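PDB 4O8V: probable alginate O-acetylase AlgJ from Pseudomonas putida, which probably adds acetyl groups to the O-2 and O-3 positions of mannuronate residues in alginate, working with AlgI and AlgF at the inner membrane. Local coordinates for residues Y256-A261 with P290-Q295; K64-T69 with F274-L279. All blocks are in the same frame, centred on the assembly; numbering follows the deposited sequence.

Contact 1: Y256-A261 with P290-Q295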
loop_
_atom_site.group_PDB
_atom_site.type_symbol
_atom_site.label_atom_id
_atom_site.label_comp_id
_atom_site.label_asym_id
_atom_site.label_seq_id
_atom_site.Cartn_x
_atom_site.Cartn_y
_atom_site.Cartn_z
ATOM N N TYR A 256 2.511 -1.466 15.431
ATOM C CA TYR A 256 2.279 -0.051 15.727
ATOM C C TYR A 256 1.309 0.155 16.903
ATOM O O TYR A 256 1.559 0.974 17.795
ATOM C CB TYR A 256 1.740 0.678 14.484
ATOM C CG TYR A 256 1.463 2.133 14.774
ATOM C CD1 TYR A 256 2.487 2.992 15.124
ATOM C CD2 TYR A 256 0.174 2.636 14.713
ATOM C CE1 TYR A 256 2.232 4.323 15.397
ATOM C CE2 TYR A 256 -0.093 3.954 14.993
ATOM C CZ TYR A 256 0.926 4.791 15.326
ATOM O OH TYR A 256 0.643 6.112 15.590
ATOM N N LEU A 257 0.210 -0.586 16.910
ATOM C CA LEU A 257 -0.774 -0.443 17.987
ATOM C C LEU A 257 -0.200 -0.807 19.348
ATOM O O LEU A 257 -0.659 -0.302 20.362
ATOM C CB LEU A 257 -2.004 -1.312 17.721
ATOM C CG LEU A 257 -2.812 -0.931 16.474
ATOM C CD1 LEU A 257 -3.919 -1.942 16.247
ATOM C CD2 LEU A 257 -3.388 0.468 16.638
ATOM N N GLN A 258 0.792 -1.694 19.372
ATOM C CA GLN A 258 1.416 -2.097 20.637
ATOM C C GLN A 258 2.593 -1.202 21.026
ATOM O O GLN A 258 3.190 -1.385 22.091
ATOM C CB GLN A 258 1.881 -3.556 20.550
ATOM C CG GLN A 258 0.750 -4.551 20.350
ATOM C CD GLN A 258 1.196 -5.997 20.563
ATOM O OE1 GLN A 258 2.343 -6.361 20.279
ATOM N NE2 GLN A 258 0.286 -6.827 21.062
ATOM N N SER A 259 2.921 -0.234 20.168
ATOM C CA SER A 259 4.127 0.570 20.358
ATOM C C SER A 259 3.955 1.715 21.361
ATOM O O SER A 259 2.859 2.259 21.542
ATOM C CB SER A 259 4.597 1.158 19.024
ATOM O OG SER A 259 3.760 2.239 18.626
ATOM N N ASP A 260 5.061 2.088 21.990
ATOM C CA ASP A 260 5.097 3.263 22.846
ATOM C C ASP A 260 4.702 4.523 22.076
ATOM O O ASP A 260 4.039 5.402 22.630
ATOM C CB ASP A 260 6.485 3.423 23.464
ATOM C CG ASP A 260 6.715 2.477 24.632
ATOM O OD1 ASP A 260 5.951 1.502 24.781
ATOM O OD2 ASP A 260 7.662 2.713 25.406
ATOM N N ALA A 261 5.091 4.602 20.801
ATOM C CA ALA A 261 4.778 5.766 19.979
ATOM C C ALA A 261 3.276 6.020 19.916
ATOM O O ALA A 261 2.814 7.138 20.122
ATOM C CB ALA A 261 5.332 5.596 18.582
ATOM N N PRO A 290 -3.429 -14.329 22.021
ATOM C CA PRO A 290 -4.770 -14.577 21.477
ATOM C C PRO A 290 -5.860 -13.695 22.104
ATOM O O PRO A 290 -6.834 -13.350 21.432
ATOM C CB PRO A 290 -5.008 -16.056 21.797
ATOM C CG PRO A 290 -4.047 -16.369 22.913
ATOM C CD PRO A 290 -2.843 -15.552 22.599
ATOM N N GLN A 291 -5.681 -13.309 23.361
ATOM C CA GLN A 291 -6.646 -12.436 24.008
ATOM C C GLN A 291 -6.746 -11.102 23.286
ATOM O O GLN A 291 -7.831 -10.525 23.166
ATOM C CB GLN A 291 -6.276 -12.215 25.473
ATOM C CG GLN A 291 -6.568 -13.381 26.331
ATOM C CD GLN A 291 -6.802 -12.982 27.765
ATOM O OE1 GLN A 291 -6.521 -11.851 28.162
ATOM N NE2 GLN A 291 -7.336 -13.900 28.547
ATOM N N TRP A 292 -5.614 -10.612 22.792
ATOM C CA TRP A 292 -5.616 -9.343 22.094
ATOM C C TRP A 292 -6.218 -9.487 20.707
ATOM O O TRP A 292 -6.967 -8.621 20.246
ATOM C CB TRP A 292 -4.213 -8.773 22.000
ATOM C CG TRP A 292 -4.252 -7.400 21.425
ATOM C CD1 TRP A 292 -5.056 -6.361 21.824
ATOM C CD2 TRP A 292 -3.472 -6.910 20.343
ATOM N NE1 TRP A 292 -4.818 -5.256 21.045
ATOM C CE2 TRP A 292 -3.846 -5.565 20.130
ATOM C CE3 TRP A 292 -2.495 -7.478 19.526
ATOM C CZ2 TRP A 292 -3.266 -4.780 19.138
ATOM C CZ3 TRP A 292 -1.925 -6.699 18.545
ATOM C CH2 TRP A 292 -2.310 -5.362 18.359
ATOM N N ILE A 293 -5.916 -10.602 20.045
ATOM C CA ILE A 293 -6.502 -10.868 18.748
ATOM C C ILE A 293 -8.020 -10.905 18.899
ATOM O O ILE A 293 -8.735 -10.327 18.079
ATOM C CB ILE A 293 -5.970 -12.190 18.146
ATOM C CG1 ILE A 293 -4.485 -12.025 17.799
ATOM C CG2 ILE A 293 -6.796 -12.595 16.913
ATOM C CD1 ILE A 293 -3.799 -13.315 17.372
ATOM N N ALA A 294 -8.494 -11.545 19.968
ATOM C CA ALA A 294 -9.916 -11.679 20.239
ATOM C C ALA A 294 -10.580 -10.315 20.404
ATOM O O ALA A 294 -11.692 -10.096 19.923
ATOM C CB ALA A 294 -10.152 -12.522 21.496
ATOM N N GLN A 295 -9.895 -9.416 21.104
ATOM C CA GLN A 295 -10.415 -8.071 21.355
ATOM C C GLN A 295 -10.638 -7.312 20.053
ATOM O O GLN A 295 -11.661 -6.645 19.870
ATOM C CB GLN A 295 -9.455 -7.287 22.248
ATOM C CG GLN A 295 -9.436 -7.746 23.676
ATOM C CD GLN A 295 -8.779 -6.734 24.582
ATOM O OE1 GLN A 295 -8.317 -5.683 24.124
ATOM N NE2 GLN A 295 -8.738 -7.036 25.876
#
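Trp292 reaches from its helix to the 256-261 turn and meets Leu257 and Gln258 with the benzo half of its indole. The gap it spans is wide: the closest CA atoms, those of Gln258 and Trp292, are still 10.2 Å apart. With CG anti to the backbone N (chi1 -173°), the ring projects from helix 290-297 across that distance.

Gln258 lies over one face of the indole. Its CG, anti to the carbonyl carbon, makes a CH-pi contact: Gln258 CG is 4.1 Å from the centroid of the Trp292 six-membered ring, 26° off the normal. The extended chain then carries the amide onward, with Gln258 NE2 3.2 Å from Trp292 CE3 and the amide plane tilted 29° from the ring. Leu257 comes instead to the ring's edge, near its plane, with Leu257 CB 4.0 Å from Trp292 CZ2. No hydrogen bond crosses, and the area buried is a modest 151 Å². Were an alanine to replace Trp292, the Gln258 stem would probably lose its aromatic platform and a gap would be likely beside Leu257.

Leu257 also packs on Val45, Thr48 and Leu49 of helix 31-51, while the preceding Tyr256 points away from Trp292 onto Ala213 and Val215 of strand 212-215, in the parallel sheet of the SGNH hydrolase-like domain. The contact thus joins helix 290-297 to the outer side of the end of helix 250-257.

Contact 2: K64-T69 with F274-L279; sequences KARVYT and FPERYL
Arg66 and Glu276 meet in a side-on, two-point salt bridge, the sole direct contact between 64-69 and 274-279. NE of Arg66 donates to Glu276 OE2 over 2.8 Å, while NH2 of Arg66 donates to Glu276 OE1, also over 2.8 Å. Both bonds are almost straight, at 179° and 175°, and each oxygen accepts the N-H on its syn lone pair. The guanidinium and carboxylate planes are nearly coplanar, so the two groups join edge to edge.

Arg66 is extended through chi2 and then bends at chi3 (-46°), which turns its NE-NH2 edge to the acid. Glu276 extends beyond CG to present both oxygens.

The bridge joins short helix 64-67, following strand 55-61, to the 3-10 turn after strand 269-275; these strands are parallel neighbours in the SGNH hydrolase-like domain. The tight side is that of Glu276, which is buried: its side chain touches Leu84 and Tyr85 of helix 84-94, and OE2 takes a second bond from Ala63 N. Arg66 is partly exposed and marks the looser side, though it packs on Tyr85 and its NH2 also donates to His81 O. Only 92 Å² is buried between the segments, and no apolar pair accompanies the ion pair.

The contact therefore relies on charge and direction. Two paired bonds restrict rotation of both groups, and the guanidinium together with the Ala63 N-H would be expected to favour the ionised form of the buried carboxylate.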
loop_
_atom_site.group_PDB
_atom_site.type_symbol
_atom_site.label_atom_id
_atom_site.label_comp_id
_atom_site.label_asym_id
_atom_site.label_seq_id
_atom_site.Cartn_x
_atom_site.Cartn_y
_atom_site.Cartn_z
ATOM N N LYS A 64 -1.182 -4.346 -9.624
ATOM C CA LYS A 64 -0.559 -3.897 -10.860
ATOM C C LYS A 64 -1.250 -4.574 -12.040
ATOM O O LYS A 64 -1.460 -3.956 -13.096
ATOM C CB LYS A 64 0.940 -4.199 -10.874
ATOM C CG LYS A 64 1.644 -3.621 -12.106
ATOM C CD LYS A 64 3.147 -3.684 -11.989
ATOM C CE LYS A 64 3.711 -4.813 -12.791
ATOM N NZ LYS A 64 5.204 -4.781 -12.799
ATOM N N ALA A 65 -1.640 -5.836 -11.852
ATOM C CA ALA A 65 -2.324 -6.589 -12.910
ATOM C C ALA A 65 -3.689 -6.014 -13.271
ATOM O O ALA A 65 -4.205 -6.271 -14.348
ATOM C CB ALA A 65 -2.478 -8.044 -12.510
ATOM N N ARG A 66 -4.291 -5.269 -12.355
ATOM C CA ARG A 66 -5.580 -4.624 -12.605
ATOM C C ARG A 66 -5.392 -3.290 -13.317
ATOM O O ARG A 66 -6.197 -2.916 -14.159
ATOM C CB ARG A 66 -6.347 -4.397 -11.274
ATOM C CG ARG A 66 -7.709 -3.736 -11.454
ATOM C CD ARG A 66 -8.467 -3.536 -10.115
ATOM N NE ARG A 66 -8.459 -4.719 -9.247
ATOM C CZ ARG A 66 -9.204 -5.804 -9.433
ATOM N NH1 ARG A 66 -10.006 -5.904 -10.497
ATOM N NH2 ARG A 66 -9.129 -6.815 -8.567
ATOM N N VAL A 67 -4.333 -2.570 -12.965
ATOM C CA VAL A 67 -4.085 -1.258 -13.535
ATOM C C VAL A 67 -3.457 -1.384 -14.929
ATOM O O VAL A 67 -3.736 -0.569 -15.807
ATOM C CB VAL A 67 -3.175 -0.403 -12.622
ATOM C CG1 VAL A 67 -2.853 0.944 -13.277
ATOM C CG2 VAL A 67 -3.836 -0.190 -11.254
ATOM N N TYR A 68 -2.619 -2.405 -15.124
ATOM C CA TYR A 68 -1.976 -2.648 -16.433
ATOM C C TYR A 68 -2.420 -3.959 -17.099
ATOM O O TYR A 68 -1.602 -4.773 -17.540
ATOM C CB TYR A 68 -0.443 -2.590 -16.262
ATOM C CG TYR A 68 0.040 -1.161 -16.182
ATOM C CD1 TYR A 68 0.149 -0.390 -17.344
ATOM C CD2 TYR A 68 0.335 -0.558 -14.948
ATOM C CE1 TYR A 68 0.554 0.934 -17.292
ATOM C CE2 TYR A 68 0.745 0.781 -14.880
ATOM C CZ TYR A 68 0.843 1.521 -16.058
ATOM O OH TYR A 68 1.228 2.846 -16.009
ATOM N N THR A 69 -3.730 -4.141 -17.234
ATOM C CA THR A 69 -4.264 -5.346 -17.883
ATOM C C THR A 69 -3.810 -5.473 -19.328
ATOM O O THR A 69 -3.808 -6.575 -19.903
ATOM C CB THR A 69 -5.799 -5.371 -17.878
ATOM O OG1 THR A 69 -6.294 -4.269 -18.644
ATOM C CG2 THR A 69 -6.324 -5.263 -16.466
ATOM N N PHE A 274 -2.455 -0.737 2.195
ATOM C CA PHE A 274 -2.883 -2.135 2.225
ATOM C C PHE A 274 -3.169 -2.570 0.781
ATOM O O PHE A 274 -4.265 -2.344 0.266
ATOM C CB PHE A 274 -4.139 -2.283 3.119
ATOM C CG PHE A 274 -4.426 -3.699 3.578
ATOM C CD1 PHE A 274 -4.505 -4.749 2.669
ATOM C CD2 PHE A 274 -4.616 -3.981 4.944
ATOM C CE1 PHE A 274 -4.791 -6.055 3.107
ATOM C CE2 PHE A 274 -4.879 -5.284 5.390
ATOM C CZ PHE A 274 -4.959 -6.325 4.469
ATOM N N PRO A 275 -2.181 -3.168 0.108
ATOM C CA PRO A 275 -2.402 -3.565 -1.285
ATOM C C PRO A 275 -3.480 -4.664 -1.399
ATOM O O PRO A 275 -3.554 -5.537 -0.530
ATOM C CB PRO A 275 -1.021 -4.090 -1.730
ATOM C CG PRO A 275 -0.035 -3.417 -0.769
ATOM C CD PRO A 275 -0.803 -3.429 0.554
ATOM N N GLU A 276 -4.299 -4.626 -2.445
ATOM C CA GLU A 276 -5.471 -5.502 -2.497
ATOM C C GLU A 276 -5.147 -7.001 -2.423
ATOM O O GLU A 276 -5.891 -7.758 -1.806
ATOM C CB GLU A 276 -6.306 -5.208 -3.752
ATOM C CG GLU A 276 -5.641 -5.580 -5.072
ATOM C CD GLU A 276 -6.615 -5.663 -6.244
ATOM O OE1 GLU A 276 -7.276 -6.712 -6.418
ATOM O OE2 GLU A 276 -6.699 -4.692 -7.018
ATOM N N ARG A 277 -4.028 -7.432 -3.010
ATOM C CA ARG A 277 -3.724 -8.855 -3.095
ATOM C C ARG A 277 -3.509 -9.518 -1.733
ATOM O O ARG A 277 -3.539 -10.736 -1.639
ATOM C CB ARG A 277 -2.481 -9.091 -3.965
ATOM C CG ARG A 277 -1.141 -8.732 -3.285
ATOM C CD ARG A 277 -0.006 -8.878 -4.314
ATOM N NE ARG A 277 1.351 -8.807 -3.767
ATOM C CZ ARG A 277 2.109 -7.712 -3.824
ATOM N NH1 ARG A 277 1.619 -6.601 -4.357
ATOM N NH2 ARG A 277 3.345 -7.723 -3.337
ATOM N N TYR A 278 -3.281 -8.718 -0.695
ATOM C CA TYR A 278 -3.053 -9.263 0.647
ATOM C C TYR A 278 -4.335 -9.643 1.376
ATOM O O TYR A 278 -4.278 -10.332 2.390
ATOM C CB TYR A 278 -2.276 -8.266 1.522
ATOM C CG TYR A 278 -0.818 -8.121 1.141
ATOM C CD1 TYR A 278 0.116 -9.101 1.486
ATOM C CD2 TYR A 278 -0.382 -7.015 0.424
ATOM C CE1 TYR A 278 1.452 -8.972 1.125
ATOM C CE2 TYR A 278 0.942 -6.878 0.060
ATOM C CZ TYR A 278 1.857 -7.853 0.413
ATOM O OH TYR A 278 3.179 -7.696 0.042
ATOM N N LEU A 279 -5.489 -9.182 0.897
ATOM C CA LEU A 279 -6.734 -9.432 1.635
ATOM C C LEU A 279 -7.063 -10.938 1.743
ATOM O O LEU A 279 -7.457 -11.407 2.811
ATOM C CB LEU A 279 -7.910 -8.680 0.997
ATOM C CG LEU A 279 -9.222 -8.750 1.801
ATOM C CD1 LEU A 279 -9.071 -8.105 3.163
ATOM C CD2 LEU A 279 -10.355 -8.103 1.030
#

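Overall arrangement
The two segments of contact 1 flank strand 269-275 in the chain, and 274-279 of contact 2 takes in its end, so the contacts interleave. No helix or strand is common to both; their centres are about 28 Å apart and their nearest atoms about 11 Å. Contact 1 is the more peripheral, about 21 Å from the centre of the chain, and joins helices by apolar, CH-pi and amide-over-ring packing. Contact 2, about 10 Å from that centre, bridges a far longer sequence separation at the C-terminal ends of neighbouring strands 55-61 and 269-275, by a paired salt bridge. Each mixes buried and more exposed residues, and both lie away from the putative Ser218-His122-Asp120 triad.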